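Geranylgeranyl pyrophosphate synthase (Corynebacterium glutamicum, PDB 3LMD) probably condenses allylic and isopentenyl diphosphates into longer prenyl diphosphates, as a metal-dependent enzyme of the FPP/GGPP synthase family. Local coordinates at residues A[48-51]-A[52-56]; A[323-326]-A[327-330]. All coordinates share one frame; numbering follows the deposited sequence.

Contact 1: residues A[48-51]-A[52-56]; sequences EELL and HTELS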
loop_
_atom_site.group_PDB
_atom_site.type_symbol
_atom_site.label_atom_id
_atom_site.label_comp_id
_atom_site.label_asym_id
_atom_site.label_seq_id
_atom_site.Cartn_x
_atom_site.Cartn_y
_atom_site.Cartn_z
ATOM N N GLU A 48 5.135 -15.706 -15.052
ATOM C CA GLU A 48 3.941 -15.171 -15.655
ATOM C C GLU A 48 2.662 -15.867 -15.143
ATOM O O GLU A 48 1.643 -15.215 -14.944
ATOM C CB GLU A 48 4.006 -15.266 -17.188
ATOM C CG GLU A 48 5.078 -14.357 -17.840
ATOM C CD GLU A 48 4.656 -12.872 -17.870
ATOM O OE1 GLU A 48 3.611 -12.529 -17.277
ATOM O OE2 GLU A 48 5.355 -12.057 -18.511
ATOM N N GLU A 49 2.701 -17.184 -14.957
ATOM C CA GLU A 49 1.505 -17.920 -14.513
ATOM C C GLU A 49 1.126 -17.506 -13.103
ATOM O O GLU A 49 -0.048 -17.265 -12.818
ATOM C CB GLU A 49 1.715 -19.453 -14.567
ATOM C CG GLU A 49 1.403 -19.954 -15.982
ATOM C CD GLU A 49 1.952 -21.336 -16.305
ATOM O OE1 GLU A 49 2.441 -22.037 -15.387
ATOM O OE2 GLU A 49 1.885 -21.701 -17.504
ATOM N N LEU A 50 2.113 -17.443 -12.226
ATOM C CA LEU A 50 1.833 -17.158 -10.815
ATOM C C LEU A 50 1.423 -15.682 -10.661
ATOM O O LEU A 50 0.507 -15.347 -9.903
ATOM C CB LEU A 50 3.022 -17.551 -9.922
ATOM C CG LEU A 50 2.879 -17.190 -8.437
ATOM C CD1 LEU A 50 1.580 -17.807 -7.823
ATOM C CD2 LEU A 50 4.101 -17.575 -7.614
ATOM N N LEU A 51 2.093 -14.805 -11.399
ATOM C CA LEU A 51 1.698 -13.417 -11.416
ATOM C C LEU A 51 0.247 -13.276 -11.871
ATOM O O LEU A 51 -0.557 -12.587 -11.227
ATOM C CB LEU A 51 2.656 -12.622 -12.320
ATOM C CG LEU A 51 2.261 -11.173 -12.550
ATOM C CD1 LEU A 51 2.449 -10.404 -11.231
ATOM C CD2 LEU A 51 3.170 -10.573 -13.671
ATOM N N HIS A 52 -0.114 -13.905 -12.986
ATOM C CA HIS A 52 -1.503 -13.771 -13.472
ATOM C C HIS A 52 -2.464 -14.338 -12.435
ATOM O O HIS A 52 -3.533 -13.775 -12.180
ATOM C CB HIS A 52 -1.703 -14.553 -14.804
ATOM C CG HIS A 52 -3.146 -14.718 -15.170
ATOM N ND1 HIS A 52 -3.916 -13.669 -15.624
ATOM C CD2 HIS A 52 -3.968 -15.796 -15.111
ATOM C CE1 HIS A 52 -5.151 -14.097 -15.842
ATOM N NE2 HIS A 52 -5.210 -15.382 -15.526
ATOM N N THR A 53 -2.102 -15.448 -11.809
ATOM C CA THR A 53 -2.977 -15.955 -10.745
ATOM C C THR A 53 -3.210 -14.887 -9.658
ATOM O O THR A 53 -4.338 -14.642 -9.238
ATOM C CB THR A 53 -2.395 -17.243 -10.136
ATOM O OG1 THR A 53 -2.528 -18.304 -11.106
ATOM C CG2 THR A 53 -3.118 -17.630 -8.881
ATOM N N GLU A 54 -2.139 -14.263 -9.182
ATOM C CA GLU A 54 -2.295 -13.246 -8.132
ATOM C C GLU A 54 -3.123 -12.063 -8.616
ATOM O O GLU A 54 -4.014 -11.593 -7.912
ATOM C CB GLU A 54 -0.906 -12.743 -7.674
ATOM C CG GLU A 54 -0.136 -13.758 -6.878
ATOM C CD GLU A 54 -0.690 -13.901 -5.444
ATOM O OE1 GLU A 54 -1.650 -13.202 -5.090
ATOM O OE2 GLU A 54 -0.174 -14.717 -4.669
ATOM N N LEU A 55 -2.808 -11.549 -9.804
ATOM C CA LEU A 55 -3.519 -10.378 -10.298
ATOM C C LEU A 55 -5.013 -10.676 -10.477
ATOM O O LEU A 55 -5.869 -9.782 -10.357
ATOM C CB LEU A 55 -2.907 -9.902 -11.631
ATOM C CG LEU A 55 -1.429 -9.483 -11.577
ATOM C CD1 LEU A 55 -0.953 -9.085 -12.975
ATOM C CD2 LEU A 55 -1.290 -8.303 -10.617
ATOM N N SER A 56 -5.342 -11.939 -10.755
ATOM C CA SER A 56 -6.757 -12.289 -10.980
ATOM C C SER A 56 -7.379 -12.985 -9.772
ATOM O O SER A 56 -8.377 -13.721 -9.917
ATOM C CB SER A 56 -6.909 -13.171 -12.246
ATOM O OG SER A 56 -6.111 -14.351 -12.136
#
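Glu49 O is approached by two groups of Thr53. The backbone N-H donates to it at 2.9 Å from Thr53 N, and the side-chain Thr53 OG1 stands 3.2 Å from Glu49 O. With OG1 beside its own backbone N (chi1 -71°), the threonine turns its hydroxyl back toward the preceding turn. The neighbouring backbone bonds, from His52 N to Glu48 O and from Glu54 N to Leu50 O, keep the regular i to i+4 pattern, and Leu55 N continues it by meeting Leu51 O at 2.9 Å. These residues form the last turns of helix 34-55 in the all-helical fold of the prenyl synthases. Along the inward side, Leu51 and Leu55 cross at a slant, Leu51 CG lying 3.9 Å from Leu55 CD1. Leu55 CG also rests on the backbone, 3.2 Å from Leu51 O. Leu51 touches Ile106 of helix 95-118, while Leu55 meets Leu146 of helix 132-157 and Met67 of helix 60-69. Ser56 is the first residue past the helical stretch and grips His52 O twice, with its hydroxyl OG at 2.6 Å and its backbone N at 2.9 Å from that oxygen, the two arriving from opposite faces of the carbonyl plane. The same hydroxyl stands above one face of the His52 ring, nearer the ring's border than its centre. Further back, Glu48 turns its carboxylate to a salt bridge with Arg76.

Contact 2: residues A[323-326]-A[327-330]; sequences IANA and ELDR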
loop_
_atom_site.group_PDB
_atom_site.type_symbol
_atom_site.label_atom_id
_atom_site.label_comp_id
_atom_site.label_asym_id
_atom_site.label_seq_id
_atom_site.Cartn_x
_atom_site.Cartn_y
_atom_site.Cartn_z
ATOM N N ILE A 323 31.269 0.821 -11.628
ATOM C CA ILE A 323 30.731 0.184 -10.416
ATOM C C ILE A 323 30.119 -1.186 -10.716
ATOM O O ILE A 323 30.364 -2.155 -9.988
ATOM C CB ILE A 323 29.663 1.102 -9.734
ATOM C CG1 ILE A 323 30.336 2.347 -9.123
ATOM C CG2 ILE A 323 28.875 0.342 -8.637
ATOM C CD1 ILE A 323 29.339 3.490 -8.797
ATOM N N ALA A 324 29.333 -1.255 -11.785
ATOM C CA ALA A 324 28.687 -2.506 -12.192
ATOM C C ALA A 324 29.746 -3.592 -12.462
ATOM O O ALA A 324 29.601 -4.724 -12.012
ATOM C CB ALA A 324 27.820 -2.278 -13.430
ATOM N N ASN A 325 30.804 -3.229 -13.187
ATOM C CA ASN A 325 31.895 -4.159 -13.492
ATOM C C ASN A 325 32.634 -4.596 -12.240
ATOM O O ASN A 325 33.026 -5.767 -12.127
ATOM C CB ASN A 325 32.873 -3.546 -14.499
ATOM C CG ASN A 325 32.392 -3.714 -15.931
ATOM O OD1 ASN A 325 31.747 -4.704 -16.255
ATOM N ND2 ASN A 325 32.720 -2.762 -16.783
ATOM N N ALA A 326 32.786 -3.680 -11.285
ATOM C CA ALA A 326 33.389 -4.029 -10.006
ATOM C C ALA A 326 32.507 -4.989 -9.216
ATOM O O ALA A 326 33.019 -5.829 -8.479
ATOM C CB ALA A 326 33.743 -2.781 -9.161
ATOM N N GLU A 327 31.186 -4.893 -9.367
ATOM C CA GLU A 327 30.319 -5.878 -8.695
ATOM C C GLU A 327 30.413 -7.245 -9.362
ATOM O O GLU A 327 30.519 -8.274 -8.671
ATOM C CB GLU A 327 28.881 -5.363 -8.589
ATOM C CG GLU A 327 28.837 -4.046 -7.777
ATOM C CD GLU A 327 29.253 -4.239 -6.311
ATOM O OE1 GLU A 327 29.192 -5.380 -5.782
ATOM O OE2 GLU A 327 29.569 -3.227 -5.662
ATOM N N LEU A 328 30.428 -7.261 -10.692
ATOM C CA LEU A 328 30.560 -8.521 -11.411
ATOM C C LEU A 328 31.911 -9.211 -11.130
ATOM O O LEU A 328 32.012 -10.443 -11.199
ATOM C CB LEU A 328 30.407 -8.303 -12.909
ATOM C CG LEU A 328 28.991 -7.860 -13.356
ATOM C CD1 LEU A 328 28.969 -7.724 -14.878
ATOM C CD2 LEU A 328 27.893 -8.802 -12.882
ATOM N N ASP A 329 32.933 -8.418 -10.823
ATOM C CA ASP A 329 34.225 -8.965 -10.421
ATOM C C ASP A 329 34.055 -9.894 -9.237
ATOM O O ASP A 329 34.847 -10.794 -9.042
ATOM C CB ASP A 329 35.188 -7.856 -9.990
ATOM C CG ASP A 329 36.056 -7.346 -11.123
ATOM O OD1 ASP A 329 36.153 -8.015 -12.180
ATOM O OD2 ASP A 329 36.656 -6.262 -10.950
ATOM N N ARG A 330 33.038 -9.651 -8.418
ATOM C CA ARG A 330 32.838 -10.449 -7.215
ATOM C C ARG A 330 32.191 -11.814 -7.482
ATOM O O ARG A 330 32.088 -12.661 -6.580
ATOM C CB ARG A 330 32.011 -9.678 -6.183
ATOM C CG ARG A 330 32.606 -8.314 -5.778
ATOM C CD ARG A 330 31.570 -7.511 -5.002
ATOM N NE ARG A 330 31.379 -8.036 -3.649
ATOM C CZ ARG A 330 30.427 -7.612 -2.832
ATOM N NH1 ARG A 330 29.583 -6.674 -3.253
ATOM N NH2 ARG A 330 30.309 -8.114 -1.604
#
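Glu327 CB packs 3.6 Å from Ala324 O, and the next atom, Glu327 CG, lies 3.3 Å from Ile323 O, the carbonyl that also accepts the Glu327 backbone N-H. The chain then bends at chi2 (-65°), which swings the carboxylate off the line of the helix and toward Arg330. There Glu327 OE1 offers its syn lone pair to Arg330 NH1 at 2.9 Å. The acceptor lies almost in the guanidinium plane, so this salt bridge is edge-on and close to straight (159° at the hydrogen). Glu327 OE2 has a weak hydrogen bond to Asn227 ND2. The Arg330 guanidinium also pairs with carboxylates of helix 219-246, NH2 with Glu220 and NH1 with Asp223, so that two further acids help to set it. In the backbone, Leu328 N bonds to Ala324 O at 3.0 Å and Asp329 N to Asn325 O at the same distance. Arg330 N instead reaches Glu327 O, three residues back. Leu328, buried, lies with Ala324 against Phe228. A tightened i to i+3 turn following i to i+4 bonds is common at the C-terminal end of an alpha helix, here helix 309-328 packed on helix 219-246 of the all-helical prenyl synthase fold.

Overall arrangement
Contact 1 closes helix 34-55 near the start of the modelled chain, and contact 2 lies near the C-terminal end of helix 309-328, toward the chain's other end. They do not touch: their centres are 34 Å apart and their nearest atoms about 23 Å. Each centre lies well out from that of the chain, at about 21 Å and 19 Å respectively. Both lie away from the calcium sites at Asp115, Asp119, Glu302 and Ser305. Residues 48-56 pack on helix 95-118, which carries Asp115, and helix 309-328 comes next in sequence after helix 294-306, which holds Glu302 and Ser305.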